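Local atomic coordinates of isomaltodextranase (Arthrobacter globiformis, PDB entry 5AWO), a protein that hydrolyses alpha-1,6-glucosidic linkages in dextran-like polysaccharides, releasing successive isomaltose units from the non-reducing chain ends. Residues A[374-378]-A[479-483]; A[496-502]-A[602-606]; A[58-62]-A[347-351]; A[63-67]-A[116-120]. All coordinates share one frame. Residues are numbered along the deposited sequence.

Interaction 1: residues A[374-378]-A[479-483]; sequences GKPLY and AFAAW
K375 lays the end of its side chain, CE and NZ, over one face of the six-membered ring of W483. K375 CE lies 3.5 Å from the centroid of the W483 six-membered ring, a CH-pi contact. NZ of K375 sits 4.4 Å from that same W483 centroid, 9° off the normal, as a cation-pi pair. Chi1 to chi4 of K375 are m, t, t and p. The last turn brings K375 NZ to A481 O at 2.8 Å, a hydrogen bond. Water 1 links K375 NZ (2.9 Å) to W483 N (3.0 Å). K375 NZ also hydrogen-bonds N306 OD1. The backbone of 375-378 is extended. Residues 479-480 end a 3-10 segment, and a strand begins at 482; K375 and F480 have CA atoms 6.2 Å apart. The contact joins the C-terminal beta sandwich of the GH27 part to the CBM35 module. W483 (chi1 m) turns its ring edge to the face of Y378, centroids 5.1 Å apart and planes at 80°. Y378 OH hydrogen-bonds S303 OG. L377 CD1 meets the F480 ring edge at CZ, 4.0 Å away.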
loop_
_atom_site.group_PDB
_atom_site.type_symbol
_atom_site.label_atom_id
_atom_site.label_comp_id
_atom_site.label_asym_id
_atom_site.label_seq_id
_atom_site.Cartn_x
_atom_site.Cartn_y
_atom_site.Cartn_z
ATOM N N GLY A 374 1.373 -6.622 -7.203
ATOM C CA GLY A 374 0.909 -6.764 -8.580
ATOM C C GLY A 374 0.306 -5.492 -9.110
ATOM O O GLY A 374 -0.069 -4.586 -8.335
ATOM N N LYS A 375 0.263 -5.424 -10.436
ATOM C CA LYS A 375 -0.557 -4.482 -11.161
ATOM C C LYS A 375 -1.590 -5.254 -11.960
ATOM O O LYS A 375 -1.339 -6.370 -12.387
ATOM C CB LYS A 375 0.283 -3.585 -12.097
ATOM C CG LYS A 375 0.847 -2.352 -11.386
ATOM C CD LYS A 375 1.765 -1.502 -12.277
ATOM C CE LYS A 375 2.041 -0.105 -11.725
ATOM N NZ LYS A 375 2.787 -0.133 -10.456
ATOM N N PRO A 376 -2.761 -4.637 -12.182
ATOM C CA PRO A 376 -3.692 -5.187 -13.165
ATOM C C PRO A 376 -3.034 -5.107 -14.530
ATOM O O PRO A 376 -2.133 -4.262 -14.718
ATOM C CB PRO A 376 -4.881 -4.221 -13.100
ATOM C CG PRO A 376 -4.222 -2.907 -12.761
ATOM C CD PRO A 376 -3.102 -3.258 -11.822
ATOM N N LEU A 377 -3.450 -5.926 -15.484
ATOM C CA LEU A 377 -2.904 -5.753 -16.826
ATOM C C LEU A 377 -3.343 -4.395 -17.384
ATOM O O LEU A 377 -4.518 -4.122 -17.514
ATOM C CB LEU A 377 -3.384 -6.867 -17.746
ATOM C CG LEU A 377 -2.753 -6.925 -19.132
ATOM C CD1 LEU A 377 -1.254 -7.187 -19.047
ATOM C CD2 LEU A 377 -3.457 -7.990 -19.956
ATOM N N TYR A 378 -2.381 -3.539 -17.717
ATOM C CA TYR A 378 -2.706 -2.254 -18.333
ATOM C C TYR A 378 -3.068 -2.450 -19.801
ATOM O O TYR A 378 -2.389 -3.226 -20.493
ATOM C CB TYR A 378 -1.557 -1.242 -18.168
ATOM C CG TYR A 378 -1.621 -0.509 -16.841
ATOM C CD1 TYR A 378 -1.612 -1.200 -15.633
ATOM C CD2 TYR A 378 -1.755 0.872 -16.791
ATOM C CE1 TYR A 378 -1.671 -0.537 -14.416
ATOM C CE2 TYR A 378 -1.833 1.541 -15.570
ATOM C CZ TYR A 378 -1.809 0.817 -14.386
ATOM O OH TYR A 378 -1.896 1.502 -13.183
ATOM N N ALA A 479 6.745 -1.850 -17.105
ATOM C CA ALA A 479 5.283 -1.681 -17.038
ATOM C C ALA A 479 4.675 -2.376 -15.819
ATOM O O ALA A 479 3.525 -2.090 -15.493
ATOM C CB ALA A 479 4.610 -2.158 -18.306
ATOM N N PHE A 480 5.431 -3.265 -15.185
ATOM C CA PHE A 480 4.982 -3.919 -13.945
ATOM C C PHE A 480 5.720 -3.467 -12.703
ATOM O O PHE A 480 5.492 -4.002 -11.637
ATOM C CB PHE A 480 5.038 -5.445 -14.114
ATOM C CG PHE A 480 3.892 -5.980 -14.905
ATOM C CD1 PHE A 480 2.676 -6.217 -14.274
ATOM C CD2 PHE A 480 3.982 -6.207 -16.269
ATOM C CE1 PHE A 480 1.583 -6.666 -14.969
ATOM C CE2 PHE A 480 2.883 -6.672 -16.971
ATOM C CZ PHE A 480 1.681 -6.882 -16.327
ATOM N N ALA A 481 6.626 -2.479 -12.830
ATOM C CA ALA A 481 7.383 -1.940 -11.722
ATOM C C ALA A 481 6.635 -0.788 -11.049
ATOM O O ALA A 481 5.459 -0.593 -11.320
ATOM C CB ALA A 481 8.765 -1.488 -12.213
ATOM N N ALA A 482 7.326 -0.087 -10.145
ATOM C CA ALA A 482 6.775 1.045 -9.429
ATOM C C ALA A 482 7.066 2.333 -10.171
ATOM O O ALA A 482 8.208 2.552 -10.577
ATOM C CB ALA A 482 7.332 1.102 -8.018
ATOM N N TRP A 483 6.066 3.190 -10.297
ATOM C CA TRP A 483 6.150 4.466 -10.995
ATOM C C TRP A 483 5.952 5.621 -10.030
ATOM O O TRP A 483 5.056 5.580 -9.192
ATOM C CB TRP A 483 5.087 4.600 -12.076
ATOM C CG TRP A 483 4.937 3.405 -12.964
ATOM C CD1 TRP A 483 5.923 2.563 -13.367
ATOM C CD2 TRP A 483 3.724 2.903 -13.525
ATOM N NE1 TRP A 483 5.406 1.570 -14.154
ATOM C CE2 TRP A 483 4.058 1.768 -14.289
ATOM C CE3 TRP A 483 2.388 3.324 -13.492
ATOM C CZ2 TRP A 483 3.103 1.008 -14.957
ATOM C CZ3 TRP A 483 1.449 2.580 -14.158
ATOM C CH2 TRP A 483 1.814 1.436 -14.908
HETATM O O HOH W 1 3.316 2.541 -9.421
#

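Interaction 2: residues A[496-502]-A[602-606]; sequences YDGNGFV and NLNWI
Strand 602-606 runs antiparallel to the start of strand 501-505, while 496-500 forms the loop leading in. V502 and L603 are a hydrogen-bonded pair with CA atoms 5.1 Å apart. V502 N donates to L603 O at 2.8 Å, and L603 N to V502 O at 2.9 Å. N602 CA adds a CA-H...O contact to V502 O at 3.4 Å. The pairing then opens: water 2 lies between G500 O (3.0 Å) and N604 O (2.8 Å), within hydrogen-bonding distance of both. N604 breaks the extended path with phi/psi of -93/-50. The side chains of V502 and L603 lie on one face of the sheet. F501 (chi1 p) sets CB 3.4 Å from L603 O, and its ring meets W573 edge-to-face. N604 fills the space beside the loop, near Y496 and D497. W605 (chi1 p) donates from NE1 to D497 OD2 at 2.9 Å, while its ring also takes a cation-pi contact from R475. N604 and W605 both face R533, forming a classic beta bulge in the beta sandwich of the CBM35 module.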
loop_
_atom_site.group_PDB
_atom_site.type_symbol
_atom_site.label_atom_id
_atom_site.label_comp_id
_atom_site.label_asym_id
_atom_site.label_seq_id
_atom_site.Cartn_x
_atom_site.Cartn_y
_atom_site.Cartn_z
ATOM N N TYR A 496 7.881 -2.357 -28.475
ATOM C CA TYR A 496 8.087 -2.742 -27.082
ATOM C C TYR A 496 7.857 -4.252 -26.904
ATOM O O TYR A 496 7.043 -4.839 -27.596
ATOM C CB TYR A 496 7.140 -1.954 -26.166
ATOM C CG TYR A 496 5.691 -2.030 -26.566
ATOM C CD1 TYR A 496 4.891 -3.093 -26.176
ATOM C CD2 TYR A 496 5.115 -1.046 -27.352
ATOM C CE1 TYR A 496 3.570 -3.155 -26.528
ATOM C CE2 TYR A 496 3.802 -1.112 -27.749
ATOM C CZ TYR A 496 3.016 -2.178 -27.327
ATOM O OH TYR A 496 1.713 -2.225 -27.711
ATOM N N ASP A 497 8.619 -4.844 -25.994
ATOM C CA ASP A 497 8.366 -6.178 -25.439
ATOM C C ASP A 497 7.231 -6.084 -24.416
ATOM O O ASP A 497 7.166 -5.133 -23.645
ATOM C CB ASP A 497 9.632 -6.722 -24.771
ATOM C CG ASP A 497 10.783 -6.964 -25.779
ATOM O OD1 ASP A 497 10.490 -7.419 -26.901
ATOM O OD2 ASP A 497 11.945 -6.707 -25.408
ATOM N N GLY A 498 6.329 -7.053 -24.422
ATOM C CA GLY A 498 5.220 -7.058 -23.468
ATOM C C GLY A 498 4.027 -6.201 -23.863
ATOM O O GLY A 498 3.758 -6.020 -25.040
ATOM N N ASN A 499 3.310 -5.699 -22.860
ATOM C CA ASN A 499 2.040 -4.983 -23.059
ATOM C C ASN A 499 2.249 -3.471 -23.278
ATOM O O ASN A 499 1.312 -2.781 -23.645
ATOM C CB ASN A 499 1.076 -5.205 -21.852
ATOM C CG ASN A 499 1.581 -4.613 -20.562
ATOM O OD1 ASN A 499 2.730 -4.728 -20.227
ATOM N ND2 ASN A 499 0.650 -4.038 -19.745
ATOM N N GLY A 500 3.472 -2.990 -23.040
ATOM C CA GLY A 500 3.776 -1.566 -23.156
ATOM C C GLY A 500 5.109 -1.212 -22.530
ATOM O O GLY A 500 6.017 -2.051 -22.423
ATOM N N PHE A 501 5.213 0.032 -22.065
ATOM C CA PHE A 501 6.440 0.573 -21.545
ATOM C C PHE A 501 6.119 1.724 -20.608
ATOM O O PHE A 501 4.948 2.059 -20.410
ATOM C CB PHE A 501 7.352 1.057 -22.703
ATOM C CG PHE A 501 6.669 1.976 -23.670
ATOM C CD1 PHE A 501 6.629 3.361 -23.462
ATOM C CD2 PHE A 501 6.056 1.459 -24.788
ATOM C CE1 PHE A 501 5.998 4.191 -24.372
ATOM C CE2 PHE A 501 5.419 2.277 -25.695
ATOM C CZ PHE A 501 5.381 3.656 -25.490
ATOM N N VAL A 502 7.152 2.341 -20.044
ATOM C CA VAL A 502 6.950 3.512 -19.215
ATOM C C VAL A 502 7.349 4.782 -19.952
ATOM O O VAL A 502 8.448 4.839 -20.498
ATOM C CB VAL A 502 7.728 3.376 -17.897
ATOM C CG1 VAL A 502 7.773 4.706 -17.138
ATOM C CG2 VAL A 502 7.068 2.311 -17.041
ATOM N N ASN A 602 11.807 6.620 -23.191
ATOM C CA ASN A 602 10.763 5.665 -22.777
ATOM C C ASN A 602 11.492 4.405 -22.357
ATOM O O ASN A 602 12.463 4.006 -23.000
ATOM C CB ASN A 602 9.798 5.391 -23.902
ATOM C CG ASN A 602 8.919 6.586 -24.222
ATOM O OD1 ASN A 602 8.631 7.401 -23.351
ATOM N ND2 ASN A 602 8.478 6.694 -25.472
ATOM N N LEU A 603 11.056 3.765 -21.273
ATOM C CA LEU A 603 11.771 2.631 -20.733
ATOM C C LEU A 603 10.922 1.372 -20.830
ATOM O O LEU A 603 9.798 1.346 -20.325
ATOM C CB LEU A 603 12.172 2.875 -19.277
ATOM C CG LEU A 603 13.024 1.794 -18.632
ATOM C CD1 LEU A 603 14.440 1.761 -19.218
ATOM C CD2 LEU A 603 13.081 1.980 -17.132
ATOM N N ASN A 604 11.473 0.332 -21.459
ATOM C CA ASN A 604 10.792 -0.960 -21.593
ATOM C C ASN A 604 11.141 -1.922 -20.476
ATOM O O ASN A 604 10.245 -2.509 -19.858
ATOM C CB ASN A 604 11.156 -1.578 -22.938
ATOM C CG ASN A 604 10.222 -2.697 -23.354
ATOM O OD1 ASN A 604 9.140 -2.935 -22.769
ATOM N ND2 ASN A 604 10.612 -3.370 -24.383
ATOM N N TRP A 605 12.423 -2.107 -20.190
ATOM C CA TRP A 605 12.854 -3.011 -19.155
ATOM C C TRP A 605 14.276 -2.764 -18.729
ATOM O O TRP A 605 15.009 -2.031 -19.420
ATOM C CB TRP A 605 12.654 -4.480 -19.559
ATOM C CG TRP A 605 13.192 -4.987 -20.916
ATOM C CD1 TRP A 605 12.447 -5.393 -21.959
ATOM C CD2 TRP A 605 14.569 -5.223 -21.298
ATOM N NE1 TRP A 605 13.249 -5.861 -22.993
ATOM C CE2 TRP A 605 14.554 -5.763 -22.601
ATOM C CE3 TRP A 605 15.800 -5.032 -20.666
ATOM C CZ2 TRP A 605 15.734 -6.094 -23.292
ATOM C CZ3 TRP A 605 16.974 -5.364 -21.361
ATOM C CH2 TRP A 605 16.918 -5.888 -22.652
ATOM N N ILE A 606 14.647 -3.290 -17.575
ATOM C CA ILE A 606 16.049 -3.493 -17.234
ATOM C C ILE A 606 16.345 -4.993 -17.170
ATOM O O ILE A 606 15.446 -5.820 -16.962
ATOM C CB ILE A 606 16.495 -2.790 -15.926
ATOM C CG1 ILE A 606 15.839 -3.416 -14.685
ATOM C CG2 ILE A 606 16.209 -1.294 -15.988
ATOM C CD1 ILE A 606 16.461 -2.942 -13.401
HETATM O O HOH W 2 7.490 -2.450 -19.794
#

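Interaction 3: residues A[58-62]-A[347-351]; sequences EWKVN and DTYQQ
This is a partly buried, mainly polar contact between helix 56-68 of the TIM barrel and the loop after strand 343-345, the last of the eight parallel strands. The nearest CA atoms are those of N62 and Y349, 5.9 Å apart. Residues 58-62 are regular helix, with N62 N bonded to E58 O at 3.0 Å. In the loop, T348 is extended and 349-351 have helical angles. T348 OG1 accepts from Q351 N at 3.2 Å, an ST motif. Q351 OE1 accepts from T348 N at 2.9 Å, so the turn is tied both ways. Y349 takes chi1 p and points toward the helix. V61 CG1 lies over one face of the Y349 ring, 3.5 Å from its centroid, a CH-pi contact. E58, with chi1 and chi2 both m, bends its carboxylate to the loop. Y349 OH donates to E58 OE2 at 2.6 Å, and Q350 NE2 donates to E58 OE1 at 2.9 Å. Water 3 bridges E58 OE1 (2.7 Å) and Q350 OE1 (2.8 Å). The N62 side chain packs beside T348. The E58 carboxylate is held by a phenol and an amide: neutral donors stabilise its charge, and neither segment supplies a cation to it.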
loop_
_atom_site.group_PDB
_atom_site.type_symbol
_atom_site.label_atom_id
_atom_site.label_comp_id
_atom_site.label_asym_id
_atom_site.label_seq_id
_atom_site.Cartn_x
_atom_site.Cartn_y
_atom_site.Cartn_z
ATOM N N GLU A 58 -13.200 -10.168 25.358
ATOM C CA GLU A 58 -13.275 -10.626 23.959
ATOM C C GLU A 58 -11.984 -10.336 23.213
ATOM O O GLU A 58 -11.504 -11.164 22.439
ATOM C CB GLU A 58 -14.468 -9.997 23.276
ATOM C CG GLU A 58 -15.749 -10.668 23.724
ATOM C CD GLU A 58 -15.773 -12.122 23.301
ATOM O OE1 GLU A 58 -16.083 -12.383 22.140
ATOM O OE2 GLU A 58 -15.417 -13.003 24.102
ATOM N N TRP A 59 -11.381 -9.179 23.481
ATOM C CA TRP A 59 -10.050 -8.881 22.976
ATOM C C TRP A 59 -9.021 -9.932 23.420
ATOM O O TRP A 59 -8.244 -10.441 22.615
ATOM C CB TRP A 59 -9.677 -7.478 23.445
ATOM C CG TRP A 59 -8.262 -7.000 23.358
ATOM C CD1 TRP A 59 -7.387 -6.834 24.406
ATOM C CD2 TRP A 59 -7.568 -6.507 22.194
ATOM N NE1 TRP A 59 -6.213 -6.308 23.964
ATOM C CE2 TRP A 59 -6.297 -6.065 22.612
ATOM C CE3 TRP A 59 -7.911 -6.382 20.843
ATOM C CZ2 TRP A 59 -5.338 -5.561 21.720
ATOM C CZ3 TRP A 59 -6.961 -5.857 19.968
ATOM C CH2 TRP A 59 -5.709 -5.460 20.392
ATOM N N LYS A 60 -9.049 -10.273 24.720
ATOM C CA LYS A 60 -8.110 -11.265 25.249
ATOM C C LYS A 60 -8.300 -12.638 24.589
ATOM O O LYS A 60 -7.332 -13.260 24.172
ATOM C CB LYS A 60 -8.267 -11.395 26.773
ATOM C CG LYS A 60 -7.241 -12.321 27.415
ATOM C CD LYS A 60 -7.507 -12.488 28.902
ATOM C CE LYS A 60 -6.452 -13.357 29.573
ATOM N NZ LYS A 60 -6.412 -14.741 29.020
ATOM N N VAL A 61 -9.542 -13.092 24.500
ATOM C CA VAL A 61 -9.802 -14.429 23.966
ATOM C C VAL A 61 -9.402 -14.482 22.482
ATOM O O VAL A 61 -8.790 -15.444 22.028
ATOM C CB VAL A 61 -11.246 -14.887 24.239
ATOM C CG1 VAL A 61 -11.523 -16.242 23.620
ATOM C CG2 VAL A 61 -11.480 -15.011 25.750
ATOM N N ASN A 62 -9.686 -13.419 21.740
ATOM C CA ASN A 62 -9.186 -13.366 20.356
ATOM C C ASN A 62 -7.675 -13.400 20.258
ATOM O O ASN A 62 -7.113 -14.127 19.432
ATOM C CB ASN A 62 -9.722 -12.135 19.618
ATOM C CG ASN A 62 -11.162 -12.306 19.170
ATOM O OD1 ASN A 62 -12.108 -11.724 19.723
ATOM N ND2 ASN A 62 -11.343 -13.155 18.189
ATOM N N ASP A 347 -12.317 -12.037 10.927
ATOM C CA ASP A 347 -13.050 -13.105 11.620
ATOM C C ASP A 347 -12.601 -13.147 13.075
ATOM O O ASP A 347 -11.399 -13.146 13.360
ATOM C CB ASP A 347 -12.749 -14.462 10.987
ATOM C CG ASP A 347 -13.146 -14.509 9.535
ATOM O OD1 ASP A 347 -12.380 -13.992 8.674
ATOM O OD2 ASP A 347 -14.237 -15.055 9.265
ATOM N N THR A 348 -13.576 -13.229 13.974
ATOM C CA THR A 348 -13.293 -13.494 15.377
ATOM C C THR A 348 -13.178 -15.002 15.600
ATOM O O THR A 348 -13.459 -15.810 14.706
ATOM C CB THR A 348 -14.438 -13.018 16.280
ATOM O OG1 THR A 348 -15.583 -13.816 15.986
ATOM C CG2 THR A 348 -14.786 -11.552 16.071
ATOM N N TYR A 349 -12.805 -15.400 16.819
ATOM C CA TYR A 349 -12.697 -16.812 17.189
ATOM C C TYR A 349 -14.054 -17.499 17.049
ATOM O O TYR A 349 -14.105 -18.701 16.754
ATOM C CB TYR A 349 -12.098 -16.989 18.604
ATOM C CG TYR A 349 -12.975 -16.577 19.764
ATOM C CD1 TYR A 349 -13.818 -17.497 20.398
ATOM C CD2 TYR A 349 -12.923 -15.284 20.273
ATOM C CE1 TYR A 349 -14.620 -17.104 21.458
ATOM C CE2 TYR A 349 -13.697 -14.898 21.344
ATOM C CZ TYR A 349 -14.535 -15.815 21.940
ATOM O OH TYR A 349 -15.325 -15.411 23.004
ATOM N N GLN A 350 -15.153 -16.772 17.214
ATOM C CA GLN A 350 -16.485 -17.374 17.022
ATOM C C GLN A 350 -16.871 -17.508 15.563
ATOM O O GLN A 350 -17.610 -18.425 15.208
ATOM C CB GLN A 350 -17.585 -16.583 17.712
ATOM C CG GLN A 350 -17.432 -16.488 19.213
ATOM C CD GLN A 350 -16.877 -15.164 19.641
ATOM O OE1 GLN A 350 -16.066 -14.549 18.927
ATOM N NE2 GLN A 350 -17.323 -14.689 20.796
ATOM N N GLN A 351 -16.383 -16.606 14.720
ATOM C CA GLN A 351 -16.792 -16.567 13.317
ATOM C C GLN A 351 -15.958 -17.459 12.437
ATOM O O GLN A 351 -16.415 -17.852 11.359
ATOM C CB GLN A 351 -16.672 -15.141 12.778
ATOM C CG GLN A 351 -17.682 -14.169 13.332
ATOM C CD GLN A 351 -17.294 -12.706 13.113
ATOM O OE1 GLN A 351 -16.117 -12.384 12.903
ATOM N NE2 GLN A 351 -18.283 -11.820 13.158
HETATM O O HOH W 3 -15.088 -12.005 19.695
#

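Interaction 4: residues A[63-67]-A[116-120]; sequences IDWLA and ARKMK
M119 is the main bump. Its side chain, with chi1 m, chi2 t and chi3 p, reaches into a shallow hollow on helix 56-68 lined by I63, L66 and A67. M119 CE lies 3.8 Å from L66 CB. M119 SD lies 4.0 Å from A67 CB and 4.2 Å from I63 O. The small A67 lets the loop come close: A67 CB touches R117 CB at 3.8 Å, and their CA atoms are 5.9 Å apart. I63 CG2 meets R117 CD at 4.2 Å. R117 (chi1 m, chi2 and chi3 t) extends obliquely past I63 to D64. D64 OD1 and R117 NE form a salt bridge at 3.3 Å, whose hydrogen bond is weak. D64 OD1 also bonds Y113 OH and D64 OD2 pairs with K60; R117 NH1 bonds Y113 O. Water 4 joins R117 NE (2.8 Å) and, weakly, D64 OD1 (3.1 Å). Water 5 donates to A67 O and R117 O, each at 2.8 Å. Residues 63-67 are regular helix, with A67 N bonded to I63 O at 2.8 Å. K118, with phi/psi of 60/36, is the C-prime residue of the Schellman motif ending helix 107-116. M119 and K120 are extended and lead into strand 120-124, a helix-to-strand turn of the TIM barrel.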
loop_
_atom_site.group_PDB
_atom_site.type_symbol
_atom_site.label_atom_id
_atom_site.label_comp_id
_atom_site.label_asym_id
_atom_site.label_seq_id
_atom_site.Cartn_x
_atom_site.Cartn_y
_atom_site.Cartn_z
ATOM N N ILE A 63 -6.985 -12.637 21.118
ATOM C CA ILE A 63 -5.539 -12.657 21.120
ATOM C C ILE A 63 -5.002 -14.081 21.403
ATOM O O ILE A 63 -4.062 -14.536 20.753
ATOM C CB ILE A 63 -4.928 -11.671 22.139
ATOM C CG1 ILE A 63 -5.154 -10.230 21.652
ATOM C CG2 ILE A 63 -3.450 -11.956 22.379
ATOM C CD1 ILE A 63 -4.815 -9.187 22.688
ATOM N N ASP A 64 -5.584 -14.737 22.402
ATOM C CA ASP A 64 -5.124 -16.085 22.771
ATOM C C ASP A 64 -5.344 -17.068 21.615
ATOM O O ASP A 64 -4.491 -17.905 21.334
ATOM C CB ASP A 64 -5.815 -16.562 24.049
ATOM C CG ASP A 64 -5.386 -15.775 25.287
ATOM O OD1 ASP A 64 -4.338 -15.122 25.237
ATOM O OD2 ASP A 64 -6.126 -15.846 26.302
ATOM N N TRP A 65 -6.461 -16.907 20.918
ATOM C CA TRP A 65 -6.758 -17.700 19.724
ATOM C C TRP A 65 -5.748 -17.402 18.619
ATOM O O TRP A 65 -5.209 -18.313 18.018
ATOM C CB TRP A 65 -8.194 -17.441 19.271
ATOM C CG TRP A 65 -8.532 -17.823 17.858
ATOM C CD1 TRP A 65 -8.591 -19.081 17.317
ATOM C CD2 TRP A 65 -8.870 -16.923 16.806
ATOM N NE1 TRP A 65 -8.964 -19.011 16.005
ATOM C CE2 TRP A 65 -9.164 -17.695 15.670
ATOM C CE3 TRP A 65 -9.006 -15.530 16.731
ATOM C CZ2 TRP A 65 -9.535 -17.124 14.463
ATOM C CZ3 TRP A 65 -9.386 -14.965 15.527
ATOM C CH2 TRP A 65 -9.641 -15.759 14.409
ATOM N N LEU A 66 -5.437 -16.126 18.381
ATOM C CA LEU A 66 -4.449 -15.786 17.382
ATOM C C LEU A 66 -3.095 -16.363 17.741
ATOM O O LEU A 66 -2.378 -16.880 16.896
ATOM C CB LEU A 66 -4.299 -14.268 17.216
ATOM C CG LEU A 66 -5.535 -13.576 16.645
ATOM C CD1 LEU A 66 -5.394 -12.092 16.900
ATOM C CD2 LEU A 66 -5.712 -13.882 15.170
ATOM N N ALA A 67 -2.711 -16.256 19.016
ATOM C CA ALA A 67 -1.387 -16.689 19.394
ATOM C C ALA A 67 -1.181 -18.195 19.137
ATOM O O ALA A 67 -0.066 -18.605 18.857
ATOM C CB ALA A 67 -1.131 -16.375 20.855
ATOM N N ALA A 116 4.511 -11.371 25.050
ATOM C CA ALA A 116 4.731 -12.711 25.656
ATOM C C ALA A 116 4.271 -13.819 24.716
ATOM O O ALA A 116 4.691 -14.989 24.832
ATOM C CB ALA A 116 4.018 -12.828 27.002
ATOM N N ARG A 117 3.398 -13.447 23.776
ATOM C CA ARG A 117 2.853 -14.376 22.795
ATOM C C ARG A 117 3.444 -14.163 21.387
ATOM O O ARG A 117 2.857 -14.619 20.407
ATOM C CB ARG A 117 1.330 -14.267 22.807
ATOM C CG ARG A 117 0.748 -14.795 24.108
ATOM C CD ARG A 117 -0.645 -14.309 24.462
ATOM N NE ARG A 117 -1.076 -14.870 25.748
ATOM C CZ ARG A 117 -0.618 -14.486 26.945
ATOM N NH1 ARG A 117 0.279 -13.523 27.062
ATOM N NH2 ARG A 117 -1.083 -15.069 28.050
ATOM N N LYS A 118 4.613 -13.525 21.306
ATOM C CA LYS A 118 5.317 -13.247 20.046
ATOM C C LYS A 118 4.473 -12.371 19.086
ATOM O O LYS A 118 4.542 -12.513 17.865
ATOM C CB LYS A 118 5.744 -14.537 19.327
ATOM C CG LYS A 118 6.465 -15.579 20.185
ATOM C CD LYS A 118 6.667 -16.871 19.393
ATOM C CE LYS A 118 6.897 -18.072 20.285
ATOM N NZ LYS A 118 8.134 -17.944 21.095
ATOM N N MET A 119 3.719 -11.444 19.671
ATOM C CA MET A 119 2.803 -10.588 18.911
ATOM C C MET A 119 3.025 -9.127 19.300
ATOM O O MET A 119 3.709 -8.818 20.296
ATOM C CB MET A 119 1.372 -11.001 19.208
ATOM C CG MET A 119 1.014 -12.378 18.665
ATOM S SD MET A 119 -0.659 -12.884 18.982
ATOM C CE MET A 119 -1.562 -11.783 17.881
ATOM N N LYS A 120 2.414 -8.237 18.514
ATOM C CA LYS A 120 2.544 -6.792 18.661
ATOM C C LYS A 120 1.165 -6.143 18.639
ATOM O O LYS A 120 0.189 -6.707 18.113
ATOM C CB LYS A 120 3.398 -6.217 17.545
ATOM C CG LYS A 120 4.842 -6.727 17.557
ATOM C CD LYS A 120 5.619 -6.356 16.302
ATOM C CE LYS A 120 6.654 -7.435 15.953
ATOM N NZ LYS A 120 7.491 -7.211 14.734
HETATM O O HOH W 4 -2.164 -17.365 25.164
HETATM O O HOH W 5 2.219 -17.222 19.559
#

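Overall arrangement
The contacts form two groups on opposite sides of the chain's centre. Interactions 1 and 2 are buried and adjoin, with centres 11 Å apart. N499 ND2 probably bonds Y378 O, and V502 packs on W483. Interaction 1 joins two domains through rings and a buried lysine; interaction 2 lies within the carbohydrate-binding module and uses strand pairing. Interactions 3 and 4 are partly buried and share helix 56-68 of the barrel, with centres 12 Å apart. The W65 ring packs on 347-349. Interaction 3 rests largely on uncharged donors to a carboxylate, interaction 4 on apolar packing beside a salt bridge whose hydrogen bond is weak. About 37 Å separates the centres of interactions 1 and 3.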